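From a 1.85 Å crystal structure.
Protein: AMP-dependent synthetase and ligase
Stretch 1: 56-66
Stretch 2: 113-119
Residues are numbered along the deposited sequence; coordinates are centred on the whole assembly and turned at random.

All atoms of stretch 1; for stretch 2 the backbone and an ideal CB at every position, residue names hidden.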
# COMPACT_ATOMS: atom_id res chain seq x y z
N LEU A 56 -13.91 15.45 6.59
CA LEU A 56 -13.42 16.60 5.80
C LEU A 56 -14.13 16.80 4.47
O LEU A 56 -14.55 17.92 4.16
CB LEU A 56 -11.91 16.45 5.56
CG LEU A 56 -10.92 17.16 6.51
CD1 LEU A 56 -11.35 17.13 7.97
CD2 LEU A 56 -9.54 16.55 6.35
N ALA A 57 -14.24 15.73 3.69
CA ALA A 57 -14.76 15.78 2.33
C ALA A 57 -15.81 14.68 2.09
O ALA A 57 -15.59 13.80 1.26
CB ALA A 57 -13.61 15.65 1.34
N PRO A 58 -16.95 14.75 2.80
CA PRO A 58 -18.02 13.76 2.58
C PRO A 58 -18.55 13.82 1.15
O PRO A 58 -18.68 14.92 0.60
CB PRO A 58 -19.10 14.16 3.60
CG PRO A 58 -18.83 15.59 3.92
CD PRO A 58 -17.34 15.76 3.81
N GLY A 59 -18.78 12.66 0.55
CA GLY A 59 -19.24 12.57 -0.84
C GLY A 59 -18.16 12.65 -1.91
O GLY A 59 -18.47 12.53 -3.11
N TRP A 60 -16.91 12.88 -1.51
CA TRP A 60 -15.76 12.89 -2.42
C TRP A 60 -15.12 11.50 -2.47
O TRP A 60 -15.06 10.79 -1.46
CB TRP A 60 -14.72 13.92 -1.99
CG TRP A 60 -15.13 15.34 -2.25
CD1 TRP A 60 -16.03 16.09 -1.53
CD2 TRP A 60 -14.65 16.19 -3.30
NE1 TRP A 60 -16.13 17.35 -2.08
CE2 TRP A 60 -15.30 17.44 -3.16
CE3 TRP A 60 -13.73 16.01 -4.35
CZ2 TRP A 60 -15.05 18.51 -4.03
CZ3 TRP A 60 -13.49 17.08 -5.22
CH2 TRP A 60 -14.15 18.31 -5.05
N SER A 61 -14.63 11.14 -3.65
CA SER A 61 -14.06 9.82 -3.88
C SER A 61 -12.58 9.93 -4.22
O SER A 61 -12.09 10.98 -4.62
CB SER A 61 -14.82 9.12 -5.00
OG SER A 61 -16.17 8.90 -4.63
N PHE A 62 -11.89 8.81 -4.07
CA PHE A 62 -10.48 8.71 -4.41
C PHE A 62 -10.21 8.88 -5.91
O PHE A 62 -10.91 8.29 -6.73
CB PHE A 62 -9.95 7.35 -3.96
CG PHE A 62 -8.53 7.10 -4.37
CD1 PHE A 62 -7.50 7.80 -3.77
CD2 PHE A 62 -8.22 6.16 -5.34
CE1 PHE A 62 -6.18 7.59 -4.14
CE2 PHE A 62 -6.90 5.95 -5.72
CZ PHE A 62 -5.88 6.65 -5.11
N SER A 63 -9.17 9.66 -6.24
CA SER A 63 -8.72 9.82 -7.63
C SER A 63 -7.26 9.39 -7.84
O SER A 63 -6.97 8.58 -8.73
CB SER A 63 -8.90 11.27 -8.08
OG SER A 63 -8.63 11.38 -9.45
N SER A 64 -6.34 9.96 -7.06
CA SER A 64 -4.92 9.62 -7.21
C SER A 64 -4.13 9.86 -5.95
O SER A 64 -4.55 10.62 -5.08
CB SER A 64 -4.30 10.45 -8.33
OG SER A 64 -4.25 11.82 -7.99
N ILE A 65 -2.98 9.19 -5.86
CA ILE A 65 -1.92 9.53 -4.91
C ILE A 65 -0.87 10.20 -5.77
O ILE A 65 -0.12 9.53 -6.48
CB ILE A 65 -1.36 8.28 -4.18
CG1 ILE A 65 -2.49 7.49 -3.51
CG2 ILE A 65 -0.33 8.69 -3.13
CD1 ILE A 65 -2.16 6.03 -3.25
N GLU A 66 -0.85 11.54 -5.74
CA GLU A 66 0.15 12.32 -6.45
C GLU A 66 1.57 12.05 -5.97
O GLU A 66 2.48 11.85 -6.79
CB GLU A 66 -0.17 13.81 -6.36
CG GLU A 66 -1.43 14.22 -7.11
CD GLU A 66 -1.36 13.91 -8.59
OE1 GLU A 66 -0.65 14.64 -9.32
OE2 GLU A 66 -1.99 12.92 -9.03
N UNK A 113 2.01 12.68 2.39
CA UNK A 113 1.58 12.60 1.00
C UNK A 113 0.50 13.54 0.55
O UNK A 113 -0.03 14.31 1.36
CB UNK A 113 1.10 11.17 0.72
N UNK A 114 0.21 13.46 -0.75
CA UNK A 114 -0.77 14.31 -1.43
C UNK A 114 -1.69 13.42 -2.27
O UNK A 114 -1.21 12.72 -3.18
CB UNK A 114 -0.08 15.36 -2.30
N UNK A 115 -2.99 13.48 -1.97
CA UNK A 115 -4.01 12.66 -2.64
C UNK A 115 -4.98 13.60 -3.36
O UNK A 115 -5.35 14.63 -2.81
CB UNK A 115 -4.75 11.77 -1.64
N UNK A 116 -5.37 13.27 -4.59
CA UNK A 116 -6.45 14.00 -5.25
C UNK A 116 -7.77 13.25 -5.09
O UNK A 116 -7.82 12.02 -5.20
CB UNK A 116 -6.13 14.21 -6.73
N UNK A 117 -8.82 14.00 -4.79
CA UNK A 117 -10.18 13.45 -4.74
C UNK A 117 -10.99 14.01 -5.90
O UNK A 117 -10.61 15.02 -6.49
CB UNK A 117 -10.86 13.77 -3.41
N UNK A 118 -12.07 13.31 -6.24
CA UNK A 118 -13.01 13.72 -7.28
C UNK A 118 -14.43 13.51 -6.76
O UNK A 118 -14.65 12.73 -5.82
CB UNK A 118 -12.78 12.94 -8.58
N UNK A 119 -15.40 14.19 -7.35
CA UNK A 119 -16.76 14.18 -6.83
C UNK A 119 -17.73 13.62 -7.86
O UNK A 119 -17.82 14.14 -8.98
OXT UNK A 119 -18.43 12.64 -7.61
CB UNK A 119 -17.18 15.59 -6.42

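Residues 113-118 form a strand running antiparallel to strand 61-66, with a bulge between Phe62 and Ser64 that shifts the register by one.

Position 113 has an extended backbone (phi -166°, psi 177°), and its ideal CB would stand 4.8 Å from CG2 of Ile65. Nothing visible demands a particular side chain; a small residue would fit. It is Gly113, which adds little to the contact.

At position 114 CA-to-CB points sideways, 4.3 Å from CB of Glu66. The backbone carbonyl accepts a weak hydrogen bond from Glu66 N (O to N, 2.8 Å), but this leaves the side chain free, so many types would suit, long polar ones included. Lys114 occupies it, its end leading away from stretch 1.

Position 115 pairs with Ile65, and its ideal CB lies on the same face of the sheet, 5.1 Å from CE1 of Phe62. An apolar residue is expected, and a beta-branched one is at home in a strand. Ile115 places CG2 4.0 Å from CD1 of Phe62, at the ring edge, and CG1 4.3 Å from CG1 of Ile65.

Position 116 faces the bulge. Its O receives both Ser63 N (2.9 Å) and Ser64 N (3.1 Å), while its N donates to Ser64 O (2.8 Å). The ideal CB is only 3.3 Å from OG of Ser64 and 4.7 Å from CG of Glu66, so the side chain must pass that hydroxyl and the Glu66 methylenes; a long flexible chain suits (lysine, arginine, glutamine or glutamate, say), with its end free to run outward. In Lys116, CG packs 3.6 Å from CG of Glu66, and the end leads away to a partner elsewhere in the structure.

Position 117 points its CB sideways, 3.8 Å from CE3 of Trp60, with Ala57 and Phe62 nearby. This apolar setting favours a medium-sized aliphatic residue. Leu117 sets CB 3.7 Å from CE3 of Trp60, CD1 4.0 Å from CB of Ala57 and CD2 3.9 Å from CA of Phe62.

Position 118 exchanges two backbone hydrogen bonds with Ser61: its O with Ser61 N (2.7 Å), its N with Ser61 O (2.8 Å). CB shares a face with two serines, where serine, threonine, cysteine or valine could fit. Cys118 rests SG 4.1 Å from CB of Ser63.

Position 119, the C-terminus, holds CB over Trp60, inviting a chain with methylenes to lie on the indole. Arg119 does so: CB is 3.9 Å from the centroid of the six-membered ring, a CH-pi contact, and the guanidinium turns one face to CZ2. A water joins its OXT to Gly59 O and Ser61 OG.

Stretch 2, residues 113-119: GKIKLCR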
# COMPACT_ATOMS: atom_id res chain seq x y z
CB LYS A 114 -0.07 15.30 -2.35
CG LYS A 114 0.84 16.30 -1.64
CD LYS A 114 1.79 16.99 -2.60
CE LYS A 114 1.07 17.92 -3.56
NZ LYS A 114 2.04 18.66 -4.41
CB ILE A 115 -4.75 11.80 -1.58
CG1 ILE A 115 -3.81 10.71 -1.05
CG2 ILE A 115 -6.04 11.17 -2.14
CD1 ILE A 115 -4.23 10.09 0.28
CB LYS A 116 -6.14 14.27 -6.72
CG LYS A 116 -4.92 15.14 -6.93
CD LYS A 116 -5.18 16.62 -6.67
CE LYS A 116 -5.61 17.38 -7.92
NZ LYS A 116 -5.01 18.74 -7.93
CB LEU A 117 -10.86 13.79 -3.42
CG LEU A 117 -10.12 13.38 -2.15
CD1 LEU A 117 -10.89 13.79 -0.91
CD2 LEU A 117 -9.86 11.88 -2.15
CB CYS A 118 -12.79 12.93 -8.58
SG CYS A 118 -13.02 11.14 -8.42
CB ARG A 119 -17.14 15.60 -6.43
CG ARG A 119 -18.45 15.73 -5.66
CD ARG A 119 -18.75 17.18 -5.30
NE ARG A 119 -18.52 18.10 -6.42
CZ ARG A 119 -18.68 19.42 -6.38
NH1 ARG A 119 -19.13 20.03 -5.28
NH2 ARG A 119 -18.42 20.13 -7.48
O HOH W 1 -17.68 10.98 -5.29
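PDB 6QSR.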